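PDB 5ZRD: tyrosinase from Burkholderia thailandensis, which catalyses the copper-dependent ortho-hydroxylation of monophenols to catechols and their further oxidation to o-quinones at a dinuclear copper site. Local coordinates for residues A[12-17]-A[131-136]; A[19-24]-A[28-33]; A[257-262]-A[270-275]; A[262-267]-A[483-488]. All blocks are in the same frame, centred on the assembly; numbering follows the deposited sequence.

In the fold
From the N terminus, the chain enters helix 14-22, turns sharply and returns in helix 27-41; contact 2 closes this short hairpin. It is nested inside the much larger loop of contact 1, which brings the start of the first helix against residues 131-136, and the two touch where L29 meets I132. On the opposite side of the chain's centre, contact 3 closes a short loop between helix 256-265 and the approach to the copper-binding helix 274-285. Contact 4 starts from the end of helix 256-265 and crosses contact 3, reaching more than 200 residues ahead to strand 485-489. It thereby ties the central copper-binding domain to the C-terminal β-structure.

Contact 1. Residues A[12-17]-A[131-136]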
loop_
_atom_site.group_PDB
_atom_site.type_symbol
_atom_site.label_atom_id
_atom_site.label_comp_id
_atom_site.label_asym_id
_atom_site.label_seq_id
_atom_site.Cartn_x
_atom_site.Cartn_y
_atom_site.Cartn_z
ATOM N N ARG A 12 8.415 -5.964 49.391
ATOM C CA ARG A 12 9.667 -5.946 50.140
ATOM C C ARG A 12 10.874 -6.262 49.232
ATOM O O ARG A 12 10.761 -6.771 48.091
ATOM C CB ARG A 12 9.608 -6.940 51.305
ATOM C CG ARG A 12 8.629 -6.560 52.404
ATOM C CD ARG A 12 8.849 -7.349 53.690
ATOM N NE ARG A 12 7.910 -6.958 54.740
ATOM C CZ ARG A 12 7.884 -5.765 55.358
ATOM N NH1 ARG A 12 8.896 -4.913 55.234
ATOM N NH2 ARG A 12 6.824 -5.430 56.086
ATOM N N SER A 13 12.039 -5.914 49.744
ATOM C CA SER A 13 13.290 -6.168 49.048
ATOM C C SER A 13 13.535 -7.681 48.942
ATOM O O SER A 13 13.488 -8.380 49.955
ATOM C CB SER A 13 14.439 -5.493 49.744
ATOM O OG SER A 13 15.676 -6.044 49.321
ATOM N N VAL A 14 13.837 -8.155 47.727
ATOM C CA VAL A 14 14.091 -9.567 47.469
ATOM C C VAL A 14 15.282 -10.027 48.316
ATOM O O VAL A 14 15.311 -11.153 48.808
ATOM C CB VAL A 14 14.299 -9.863 45.968
ATOM C CG1 VAL A 14 15.762 -9.945 45.579
ATOM C CG2 VAL A 14 13.610 -11.160 45.574
ATOM N N ARG A 15 16.250 -9.157 48.486
ATOM C CA ARG A 15 17.401 -9.502 49.255
ATOM C C ARG A 15 16.977 -9.773 50.702
ATOM O O ARG A 15 17.516 -10.695 51.346
ATOM C CB ARG A 15 18.439 -8.387 49.205
ATOM C CG ARG A 15 19.524 -8.502 50.260
ATOM C CD ARG A 15 20.396 -9.709 50.035
ATOM N NE ARG A 15 21.554 -9.661 50.908
ATOM C CZ ARG A 15 22.209 -10.731 51.339
ATOM N NH1 ARG A 15 23.030 -10.617 52.368
ATOM N NH2 ARG A 15 22.022 -11.905 50.766
ATOM N N ASP A 16 16.040 -8.968 51.206
ATOM C CA ASP A 16 15.538 -9.146 52.560
ATOM C C ASP A 16 14.793 -10.493 52.691
ATOM O O ASP A 16 14.892 -11.124 53.747
ATOM C CB ASP A 16 14.642 -7.943 52.961
ATOM C CG ASP A 16 14.047 -8.063 54.360
ATOM O OD1 ASP A 16 14.848 -8.156 55.307
ATOM O OD2 ASP A 16 12.793 -8.043 54.496
ATOM N N LEU A 17 14.048 -10.915 51.652
ATOM C CA LEU A 17 13.310 -12.183 51.700
ATOM C C LEU A 17 14.293 -13.366 51.734
ATOM O O LEU A 17 13.990 -14.409 52.311
ATOM C CB LEU A 17 12.366 -12.280 50.500
ATOM C CG LEU A 17 11.243 -11.235 50.428
ATOM C CD1 LEU A 17 10.158 -11.646 49.446
ATOM C CD2 LEU A 17 10.606 -10.976 51.786
ATOM N N SER A 131 21.443 -14.023 44.802
ATOM C CA SER A 131 21.550 -15.377 44.178
ATOM C C SER A 131 20.166 -16.031 44.010
ATOM O O SER A 131 20.021 -16.913 43.176
ATOM C CB SER A 131 22.468 -16.273 44.944
ATOM O OG SER A 131 21.976 -16.443 46.266
ATOM N N ILE A 132 19.129 -15.599 44.726
ATOM C CA ILE A 132 17.801 -16.229 44.503
ATOM C C ILE A 132 17.369 -15.985 43.056
ATOM O O ILE A 132 16.639 -16.795 42.529
ATOM C CB ILE A 132 16.721 -15.759 45.504
ATOM C CG1 ILE A 132 15.374 -16.458 45.293
ATOM C CG2 ILE A 132 16.540 -14.251 45.447
ATOM C CD1 ILE A 132 15.435 -17.956 45.368
ATOM N N LEU A 133 17.793 -14.879 42.434
ATOM C CA LEU A 133 17.428 -14.549 41.028
ATOM C C LEU A 133 18.371 -15.236 40.033
ATOM O O LEU A 133 18.068 -15.229 38.853
ATOM C CB LEU A 133 17.495 -13.034 40.799
ATOM C CG LEU A 133 16.612 -12.154 41.681
ATOM C CD1 LEU A 133 16.691 -10.694 41.236
ATOM C CD2 LEU A 133 15.178 -12.640 41.666
ATOM N N THR A 134 19.512 -15.760 40.460
ATOM C CA THR A 134 20.449 -16.383 39.486
ATOM C C THR A 134 20.643 -17.896 39.700
ATOM O O THR A 134 21.011 -18.577 38.749
ATOM C CB THR A 134 21.821 -15.709 39.531
ATOM O OG1 THR A 134 22.372 -15.832 40.848
ATOM C CG2 THR A 134 21.716 -14.249 39.146
ATOM N N GLN A 135 20.401 -18.423 40.902
ATOM C CA GLN A 135 20.771 -19.817 41.215
ATOM C C GLN A 135 19.892 -20.807 40.436
ATOM O O GLN A 135 18.736 -20.495 40.063
ATOM C CB GLN A 135 20.693 -20.082 42.721
ATOM C CG GLN A 135 19.260 -20.200 43.213
ATOM C CD GLN A 135 19.151 -20.081 44.712
ATOM O OE1 GLN A 135 19.846 -19.281 45.325
ATOM N NE2 GLN A 135 18.275 -20.880 45.306
ATOM N N GLU A 136 20.466 -22.011 40.258
ATOM C CA GLU A 136 19.946 -23.089 39.383
ATOM C C GLU A 136 18.708 -23.735 39.983
ATOM O O GLU A 136 17.799 -24.120 39.243
ATOM C CB GLU A 136 20.983 -24.190 39.146
ATOM C CG GLU A 136 22.057 -23.790 38.140
ATOM C CD GLU A 136 22.867 -24.926 37.531
ATOM O OE1 GLU A 136 22.751 -26.101 38.012
ATOM O OE2 GLU A 136 23.611 -24.633 36.566
#
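V14 sets its two methyl groups against I132 and L133, joining the first turn of helix 14-22 to a loop of the tyrosinase central domain. S13 holds the N-cap position: its OG accepts weak bonds from R15 N and D16 N, so serine suits a place where helical N-H groups would otherwise lack partners. V14 follows directly, and its CB points toward the 131-136 loop. From CB the side chain forks. CG2 lies 4.3 Å from I132 CG2 and 4.5 Å from L133 CD2, while CG1 stands 4.4 Å from the same I132 methyl, so the branches straddle it loosely. The torsion of V14 (chi1 98°) brings both methyls round to the I132 side. A compact β-branched valine presents two methyls on a short stem, which suits a buried site that helix 315-334 also borders: F318 touches both V14 and L133.

I132 divides its branches. With CG1 anti to the backbone N (chi1 -178°), the longer arm runs off toward helix 27-41 and the short CG2 remains for V14. The loop is fixed by polar bonds as well, since L133 O accepts from R179 and I132 O from N147. Its turn closes on S131 O, which takes T134 N at 3.0 Å and Q135 N at 2.8 Å.

Contact 2. Residues A[19-24]-A[28-33]; sequences KRYDNG and PLEDLV
Y21 and L29 face each other across a helical hairpin, in which helix 14-22 ends, the chain reverses, and helix 27-41 sets off. The close part of the contact is apolar. L29 CD2 sits 4.0 Å from Y21 CB, and L29 CB is 4.1 Å from Y21 CD2, so the leucine crosses the root of the tyrosine at about a right angle, touching CB and the start of the ring. Y21 has CG anti to its own N (chi1 -178°), which carries the ring out alongside the second helix. Leucine suits the buried side because its fork serves two neighbours: CD2 meets the tyrosine, while CD1 packs on I132 CG1 at 3.9 Å.

Farther along the ring the fit is looser. Y21 CE2 approaches E30 OE1 obliquely at 4.2 Å, a contact of the carboxylate end with one ring carbon. K19 and D22 on the outer side of the helix, and N23 just past its end, are exposed, as befits polar residues. Helix 14-22 ends in a Schellman motif: G24 N bonds to Y21 O at 3.0 Å, and E25 N to R20 O. Glycine fits the C-prime position because its phi of 102° is awkward for residues with a side chain. A salt bridge from R20 NE to E25 OE1 spans the same turn.

In the fold, the hairpin lies with L17 resting on P28 on one flank, while E30 and V33 of helix 27-41 pack against F138 of strand 137-140.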
loop_
_atom_site.group_PDB
_atom_site.type_symbol
_atom_site.label_atom_id
_atom_site.label_comp_id
_atom_site.label_asym_id
_atom_site.label_seq_id
_atom_site.Cartn_x
_atom_site.Cartn_y
_atom_site.Cartn_z
ATOM N N LYS A 19 17.315 -13.341 53.061
ATOM C CA LYS A 19 18.003 -13.343 54.337
ATOM C C LYS A 19 17.091 -13.987 55.389
ATOM O O LYS A 19 17.512 -14.790 56.188
ATOM C CB LYS A 19 18.367 -11.906 54.731
ATOM C CG LYS A 19 19.845 -11.547 54.607
ATOM C CD LYS A 19 20.118 -10.058 54.450
ATOM C CE LYS A 19 19.283 -9.173 55.356
ATOM N NZ LYS A 19 19.147 -7.809 54.795
ATOM N N ARG A 20 15.829 -13.598 55.386
ATOM C CA ARG A 20 14.833 -14.254 56.225
ATOM C C ARG A 20 14.873 -15.772 55.961
ATOM O O ARG A 20 15.018 -16.542 56.911
ATOM C CB ARG A 20 13.472 -13.570 56.035
ATOM C CG ARG A 20 13.419 -12.191 56.683
ATOM C CD ARG A 20 12.333 -11.271 56.172
ATOM N NE ARG A 20 11.152 -11.230 57.021
ATOM C CZ ARG A 20 10.675 -10.137 57.626
ATOM N NH1 ARG A 20 11.318 -8.982 57.545
ATOM N NH2 ARG A 20 9.535 -10.206 58.296
ATOM N N TYR A 21 14.825 -16.214 54.698
ATOM C CA TYR A 21 14.969 -17.656 54.364
ATOM C C TYR A 21 16.279 -18.236 54.931
ATOM O O TYR A 21 16.251 -19.306 55.512
ATOM C CB TYR A 21 14.914 -17.893 52.851
ATOM C CG TYR A 21 15.015 -19.340 52.416
ATOM C CD1 TYR A 21 16.236 -20.006 52.350
ATOM C CD2 TYR A 21 13.881 -20.046 52.065
ATOM C CE1 TYR A 21 16.319 -21.331 51.940
ATOM C CE2 TYR A 21 13.947 -21.367 51.646
ATOM C CZ TYR A 21 15.163 -22.016 51.597
ATOM O OH TYR A 21 15.183 -23.311 51.180
ATOM N N ASP A 22 17.418 -17.563 54.713
ATOM C CA ASP A 22 18.730 -18.025 55.147
ATOM C C ASP A 22 18.674 -18.306 56.682
ATOM O O ASP A 22 19.425 -19.148 57.184
ATOM C CB ASP A 22 19.835 -16.965 54.855
ATOM C CG ASP A 22 20.422 -16.993 53.383
ATOM O OD1 ASP A 22 20.088 -17.852 52.529
ATOM O OD2 ASP A 22 21.274 -16.101 53.097
ATOM N N ASN A 23 17.795 -17.605 57.415
ATOM C CA ASN A 23 17.745 -17.667 58.878
ATOM C C ASN A 23 16.505 -18.433 59.370
ATOM O O ASN A 23 16.149 -18.312 60.540
ATOM C CB ASN A 23 17.762 -16.259 59.489
ATOM C CG ASN A 23 19.063 -15.533 59.212
ATOM O OD1 ASN A 23 19.079 -14.487 58.563
ATOM N ND2 ASN A 23 20.167 -16.096 59.671
ATOM N N GLY A 24 15.828 -19.193 58.511
ATOM C CA GLY A 24 14.774 -20.106 58.975
ATOM C C GLY A 24 13.364 -19.585 58.756
ATOM O O GLY A 24 12.386 -20.339 58.953
ATOM N N PRO A 28 7.917 -16.724 53.164
ATOM C CA PRO A 28 7.878 -15.624 52.168
ATOM C C PRO A 28 8.560 -15.970 50.826
ATOM O O PRO A 28 7.916 -15.852 49.763
ATOM C CB PRO A 28 8.623 -14.457 52.839
ATOM C CG PRO A 28 8.436 -14.704 54.310
ATOM C CD PRO A 28 8.485 -16.212 54.425
ATOM N N LEU A 29 9.822 -16.409 50.853
ATOM C CA LEU A 29 10.490 -16.788 49.614
ATOM C C LEU A 29 9.773 -17.972 48.959
ATOM O O LEU A 29 9.595 -17.973 47.739
ATOM C CB LEU A 29 11.962 -17.111 49.862
ATOM C CG LEU A 29 12.856 -16.975 48.636
ATOM C CD1 LEU A 29 12.556 -15.701 47.863
ATOM C CD2 LEU A 29 14.312 -16.997 49.028
ATOM N N GLU A 30 9.324 -18.941 49.748
ATOM C CA GLU A 30 8.659 -20.111 49.179
ATOM C C GLU A 30 7.348 -19.691 48.483
ATOM O O GLU A 30 7.001 -20.186 47.367
ATOM C CB GLU A 30 8.414 -21.154 50.267
ATOM C CG GLU A 30 9.650 -21.979 50.615
ATOM C CD GLU A 30 9.514 -22.848 51.860
ATOM O OE1 GLU A 30 10.441 -23.630 52.156
ATOM O OE2 GLU A 30 8.474 -22.731 52.528
ATOM N N ASP A 31 6.602 -18.779 49.093
ATOM C CA ASP A 31 5.340 -18.354 48.446
ATOM C C ASP A 31 5.605 -17.701 47.079
ATOM O O ASP A 31 4.909 -17.965 46.080
ATOM C CB ASP A 31 4.570 -17.367 49.327
ATOM C CG ASP A 31 3.969 -18.018 50.575
ATOM O OD1 ASP A 31 3.709 -19.249 50.590
ATOM O OD2 ASP A 31 3.740 -17.264 51.543
ATOM N N LEU A 32 6.605 -16.827 47.057
ATOM C CA LEU A 32 6.983 -16.148 45.831
ATOM C C LEU A 32 7.382 -17.188 44.773
ATOM O O LEU A 32 6.834 -17.169 43.673
ATOM C CB LEU A 32 8.133 -15.172 46.105
ATOM C CG LEU A 32 8.586 -14.396 44.867
ATOM C CD1 LEU A 32 7.552 -13.349 44.487
ATOM C CD2 LEU A 32 9.960 -13.789 45.071
ATOM N N VAL A 33 8.306 -18.088 45.113
ATOM C CA VAL A 33 8.747 -19.110 44.158
ATOM C C VAL A 33 7.546 -19.956 43.724
ATOM O O VAL A 33 7.349 -20.184 42.527
ATOM C CB VAL A 33 9.902 -19.969 44.707
ATOM C CG1 VAL A 33 10.113 -21.221 43.868
ATOM C CG2 VAL A 33 11.207 -19.181 44.788
#

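Contact 3. Residues A[257-262]-A[270-275]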
loop_
_atom_site.group_PDB
_atom_site.type_symbol
_atom_site.label_atom_id
_atom_site.label_comp_id
_atom_site.label_asym_id
_atom_site.label_seq_id
_atom_site.Cartn_x
_atom_site.Cartn_y
_atom_site.Cartn_z
ATOM N N THR A 257 12.790 11.164 26.250
ATOM C CA THR A 257 12.532 12.187 25.213
ATOM C C THR A 257 12.306 13.541 25.905
ATOM O O THR A 257 12.920 14.577 25.542
ATOM C CB THR A 257 11.319 11.838 24.332
ATOM O OG1 THR A 257 11.428 10.494 23.860
ATOM C CG2 THR A 257 11.145 12.760 23.146
ATOM N N SER A 258 11.410 13.544 26.883
ATOM C CA SER A 258 11.102 14.779 27.613
ATOM C C SER A 258 12.381 15.347 28.257
ATOM O O SER A 258 12.660 16.526 28.148
ATOM C CB SER A 258 9.992 14.569 28.635
ATOM O OG SER A 258 8.802 14.052 28.020
ATOM N N ALA A 259 13.171 14.503 28.889
ATOM C CA ALA A 259 14.325 14.976 29.637
ATOM C C ALA A 259 15.353 15.600 28.667
ATOM O O ALA A 259 15.912 16.633 28.927
ATOM C CB ALA A 259 14.893 13.817 30.437
ATOM N N SER A 260 15.549 14.986 27.513
ATOM C CA SER A 260 16.539 15.458 26.545
ATOM C C SER A 260 16.209 16.893 26.110
ATOM O O SER A 260 17.118 17.798 26.104
ATOM C CB SER A 260 16.649 14.518 25.377
ATOM O OG SER A 260 17.397 15.095 24.322
ATOM N N VAL A 261 14.938 17.112 25.786
ATOM C CA VAL A 261 14.514 18.414 25.294
ATOM C C VAL A 261 14.593 19.435 26.447
ATOM O O VAL A 261 15.058 20.597 26.270
ATOM C CB VAL A 261 13.122 18.362 24.621
ATOM C CG1 VAL A 261 12.646 19.740 24.163
ATOM C CG2 VAL A 261 13.121 17.408 23.434
ATOM N N TRP A 262 14.173 19.021 27.629
ATOM C CA TRP A 262 14.333 19.866 28.822
ATOM C C TRP A 262 15.812 20.251 28.998
ATOM O O TRP A 262 16.143 21.410 29.287
ATOM C CB TRP A 262 13.795 19.157 30.074
ATOM C CG TRP A 262 13.826 20.002 31.315
ATOM C CD1 TRP A 262 14.874 20.155 32.184
ATOM C CD2 TRP A 262 12.755 20.796 31.840
ATOM N NE1 TRP A 262 14.534 21.006 33.193
ATOM C CE2 TRP A 262 13.231 21.398 33.020
ATOM C CE3 TRP A 262 11.440 21.035 31.440
ATOM C CZ2 TRP A 262 12.445 22.260 33.790
ATOM C CZ3 TRP A 262 10.665 21.893 32.195
ATOM C CH2 TRP A 262 11.158 22.485 33.359
ATOM N N VAL A 270 18.770 17.240 33.971
ATOM C CA VAL A 270 17.840 16.349 34.658
ATOM C C VAL A 270 18.002 14.925 34.111
ATOM O O VAL A 270 18.328 14.709 32.949
ATOM C CB VAL A 270 16.385 16.837 34.585
ATOM C CG1 VAL A 270 16.266 18.308 34.932
ATOM C CG2 VAL A 270 15.762 16.572 33.256
ATOM N N THR A 271 17.760 13.968 34.989
ATOM C CA THR A 271 17.817 12.569 34.664
ATOM C C THR A 271 16.450 11.934 34.940
ATOM O O THR A 271 16.025 11.918 36.078
ATOM C CB THR A 271 18.862 11.824 35.501
ATOM O OG1 THR A 271 20.122 12.398 35.176
ATOM C CG2 THR A 271 18.872 10.334 35.220
ATOM N N PRO A 272 15.808 11.385 33.909
ATOM C CA PRO A 272 14.576 10.656 34.047
ATOM C C PRO A 272 14.820 9.277 34.670
ATOM O O PRO A 272 15.912 8.686 34.537
ATOM C CB PRO A 272 14.045 10.500 32.620
ATOM C CG PRO A 272 15.300 10.478 31.759
ATOM C CD PRO A 272 16.352 11.205 32.560
ATOM N N VAL A 273 13.807 8.755 35.341
ATOM C CA VAL A 273 13.962 7.437 35.924
ATOM C C VAL A 273 14.226 6.408 34.816
ATOM O O VAL A 273 14.840 5.383 35.068
ATOM C CB VAL A 273 12.752 7.012 36.776
ATOM C CG1 VAL A 273 11.473 6.865 35.974
ATOM C CG2 VAL A 273 13.072 5.719 37.509
ATOM N N GLU A 274 13.751 6.688 33.599
ATOM C CA GLU A 274 13.908 5.791 32.463
ATOM C C GLU A 274 15.394 5.521 32.141
ATOM O O GLU A 274 15.697 4.490 31.553
ATOM C CB GLU A 274 13.215 6.336 31.214
ATOM C CG GLU A 274 12.945 5.266 30.182
ATOM C CD GLU A 274 12.209 5.725 28.931
ATOM O OE1 GLU A 274 11.845 4.832 28.070
ATOM O OE2 GLU A 274 12.066 6.970 28.764
ATOM N N SER A 275 16.268 6.456 32.487
ATOM C CA SER A 275 17.680 6.423 32.095
ATOM C C SER A 275 18.435 5.315 32.844
ATOM O O SER A 275 18.941 4.400 32.235
ATOM C CB SER A 275 18.300 7.802 32.256
ATOM O OG SER A 275 19.600 7.863 31.681
#
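A259 and W262, one helical turn apart on helix 256-265, receive V270 and P272 from the segment leading into helix 274-285. A259 uses its single methyl: CB meets the proline ring at CG (3.6 Å) and CD (3.7 Å). The small alanine lets the two backbones come close, and CA of A259 is 6.2 Å from CA of P272. Proline suits the other side, offering a rigid apolar surface in an extended part of the chain just before a helix.

V270 works with both branches. At chi1 -47°, CG1 stands beside the backbone N and anti to the carbonyl carbon, while CG2 takes the crowded position between the two. This turns CG1 to the pyrrole part of the indole, 3.6 Å from both CD1 and NE1 of W262, and leaves CG2 to bridge W262 CD1 at 3.8 Å and A259 CB at 4.0 Å. The tryptophan has CG anti to its N (chi1 -175°), and with chi2 near a right angle (-86°) the indole crosses the valine side chain. A wide aromatic is well placed here, since V252 and Y346 touch it as well.

Beyond P272, E274 ties the junction to the metal region: OE2 accepts from T256 N at the start of helix 256-265, and OE1 from G86 N, next to the copper ligand H85. E274 O also bonds H277 ND1, consistent with a second-shell role in positioning this copper ligand. Helix 274-285 carries H277 and H281, which with H320 bind one copper of the dinuclear type 3 centre characteristic of tyrosinases.

Contact 4. Residues A[262-267]-A[483-488]. With CIT (citric acid), chain E.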
loop_
_atom_site.group_PDB
_atom_site.type_symbol
_atom_site.label_atom_id
_atom_site.label_comp_id
_atom_site.label_asym_id
_atom_site.label_seq_id
_atom_site.Cartn_x
_atom_site.Cartn_y
_atom_site.Cartn_z
ATOM N N TRP A 262 14.173 19.021 27.629
ATOM C CA TRP A 262 14.333 19.866 28.822
ATOM C C TRP A 262 15.812 20.251 28.998
ATOM O O TRP A 262 16.143 21.410 29.287
ATOM C CB TRP A 262 13.795 19.157 30.074
ATOM C CG TRP A 262 13.826 20.002 31.315
ATOM C CD1 TRP A 262 14.874 20.155 32.184
ATOM C CD2 TRP A 262 12.755 20.796 31.840
ATOM N NE1 TRP A 262 14.534 21.006 33.193
ATOM C CE2 TRP A 262 13.231 21.398 33.020
ATOM C CE3 TRP A 262 11.440 21.035 31.440
ATOM C CZ2 TRP A 262 12.445 22.260 33.790
ATOM C CZ3 TRP A 262 10.665 21.893 32.195
ATOM C CH2 TRP A 262 11.158 22.485 33.359
ATOM N N ASN A 263 16.700 19.275 28.870
ATOM C CA ASN A 263 18.128 19.529 29.041
ATOM C C ASN A 263 18.666 20.445 27.922
ATOM O O ASN A 263 19.717 21.073 28.100
ATOM C CB ASN A 263 18.883 18.203 29.129
ATOM C CG ASN A 263 18.688 17.505 30.464
ATOM O OD1 ASN A 263 18.292 18.122 31.456
ATOM N ND2 ASN A 263 19.012 16.226 30.524
ATOM N N SER A 264 18.010 20.520 26.756
ATOM C CA SER A 264 18.505 21.414 25.689
ATOM C C SER A 264 17.979 22.846 25.890
ATOM O O SER A 264 18.465 23.718 25.220
ATOM C CB SER A 264 18.174 20.908 24.288
ATOM O OG SER A 264 18.837 19.676 23.969
ATOM N N SER A 265 17.042 23.091 26.816
ATOM C CA SER A 265 16.318 24.373 26.921
ATOM C C SER A 265 16.350 24.934 28.348
ATOM O O SER A 265 15.686 25.928 28.598
ATOM C CB SER A 265 14.874 24.218 26.445
ATOM O OG SER A 265 14.145 23.238 27.197
ATOM N N ASN A 266 17.045 24.278 29.282
ATOM C CA ASN A 266 17.141 24.672 30.693
ATOM C C ASN A 266 18.575 24.434 31.176
ATOM O O ASN A 266 19.226 23.497 30.750
ATOM C CB ASN A 266 16.223 23.873 31.624
ATOM C CG ASN A 266 14.764 24.031 31.250
ATOM O OD1 ASN A 266 14.252 23.334 30.374
ATOM N ND2 ASN A 266 14.096 24.978 31.884
ATOM N N PRO A 267 19.062 25.281 32.066
ATOM C CA PRO A 267 20.407 25.044 32.606
ATOM C C PRO A 267 20.450 23.829 33.547
ATOM O O PRO A 267 19.474 23.515 34.191
ATOM C CB PRO A 267 20.750 26.348 33.353
ATOM C CG PRO A 267 19.404 26.997 33.677
ATOM C CD PRO A 267 18.412 26.474 32.652
ATOM N N ASP A 483 17.599 11.550 15.408
ATOM C CA ASP A 483 18.459 12.539 16.076
ATOM C C ASP A 483 19.291 11.845 17.156
ATOM O O ASP A 483 18.739 11.325 18.132
ATOM C CB ASP A 483 17.608 13.652 16.788
ATOM C CG ASP A 483 17.435 14.959 15.948
ATOM O OD1 ASP A 483 16.575 14.979 15.032
ATOM O OD2 ASP A 483 18.115 15.988 16.243
ATOM N N ILE A 484 20.608 11.844 17.003
ATOM C CA ILE A 484 21.478 11.605 18.153
ATOM C C ILE A 484 21.641 12.951 18.886
ATOM O O ILE A 484 22.239 13.887 18.359
ATOM C CB ILE A 484 22.842 10.996 17.743
ATOM C CG1 ILE A 484 22.714 9.784 16.810
ATOM C CG2 ILE A 484 23.674 10.661 18.976
ATOM C CD1 ILE A 484 22.476 8.459 17.509
ATOM N N VAL A 485 21.076 13.078 20.073
ATOM C CA VAL A 485 21.366 14.243 20.915
ATOM C C VAL A 485 21.579 13.738 22.343
ATOM O O VAL A 485 20.779 13.009 22.838
ATOM C CB VAL A 485 20.270 15.323 20.819
ATOM C CG1 VAL A 485 18.897 14.713 20.790
ATOM C CG2 VAL A 485 20.374 16.330 21.940
ATOM N N ALA A 486 22.710 14.068 22.950
ATOM C CA ALA A 486 23.053 13.546 24.259
ATOM C C ALA A 486 23.746 14.657 25.044
ATOM O O ALA A 486 24.518 15.400 24.450
ATOM C CB ALA A 486 23.945 12.334 24.128
ATOM N N HIS A 487 23.452 14.780 26.338
ATOM C CA HIS A 487 24.122 15.758 27.161
ATOM C C HIS A 487 24.972 15.055 28.220
ATOM O O HIS A 487 24.610 13.980 28.695
ATOM C CB HIS A 487 23.139 16.679 27.876
ATOM C CG HIS A 487 22.091 17.246 26.995
ATOM N ND1 HIS A 487 22.267 18.440 26.324
ATOM C CD2 HIS A 487 20.861 16.799 26.678
ATOM C CE1 HIS A 487 21.158 18.710 25.642
ATOM N NE2 HIS A 487 20.297 17.707 25.837
ATOM N N PHE A 488 26.081 15.702 28.606
ATOM C CA PHE A 488 26.975 15.136 29.619
ATOM C C PHE A 488 27.461 16.272 30.498
ATOM O O PHE A 488 27.720 17.355 30.003
ATOM C CB PHE A 488 28.154 14.380 29.003
ATOM C CG PHE A 488 27.781 13.243 28.078
ATOM C CD1 PHE A 488 27.598 11.957 28.556
ATOM C CD2 PHE A 488 27.635 13.451 26.725
ATOM C CE1 PHE A 488 27.277 10.913 27.706
ATOM C CE2 PHE A 488 27.290 12.408 25.875
ATOM C CZ PHE A 488 27.097 11.142 26.366
HETATM C C1 CIT E . 17.893 12.009 28.366
HETATM O O1 CIT E . 18.180 12.399 27.205
HETATM O O2 CIT E . 16.796 11.472 28.569
HETATM C C2 CIT E . 18.778 12.147 29.602
HETATM C C3 CIT E . 20.273 12.484 29.419
HETATM O O7 CIT E . 20.650 13.350 30.474
HETATM C C4 CIT E . 21.199 11.403 29.940
HETATM C C5 CIT E . 20.857 11.312 31.455
HETATM O O3 CIT E . 21.215 12.113 32.354
HETATM O O4 CIT E . 20.138 10.380 31.787
HETATM C C6 CIT E . 20.546 13.362 28.201
HETATM O O5 CIT E . 21.337 13.107 27.309
HETATM O O6 CIT E . 19.942 14.438 28.138
#
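The C-terminal turn of helix 256-265 packs on strand 485-489 through N263, S264 and H487, in a CH-pi contact with a polar rim. N263 CB lies over one face of the H487 imidazole, 3.8 Å from its centroid and 27° off the ring normal. S264 OG arrives at the edge, in the ring plane, 3.0 Å from H487 CE1. Bonds at both nitrogens would limit rotation of the ring: NE2 probably bonds to the carbonyl of S260, one turn back on the helix, and ND1 bonds to T428 OG1. Histidine suits this place, being flat enough to slide beneath a CB, with a nitrogen on either side of CE1 to take a partner.

H487 belongs to the outermost strand, within this chain, of an antiparallel sheet, where A486 and F488 pair with V429 and L427 of the neighbouring strand, while H487 N turns the other way and donates to a citrate, probably from the crystallisation liquor. That bond, to CIT O5, is 2.9 Å long and nearly straight (173°). The other oxygen of the same carboxylate, O6, accepts from N263 ND2 at 3.1 Å, and this bond is also nearly straight. Asparagine is apt because its amide serves both ways: with CG beside its own N (chi1 -74°), OD1 probably accepts from V270 N while ND2 grips the citrate. V485, beside S264 OG, also rests against N345 of the second subunit.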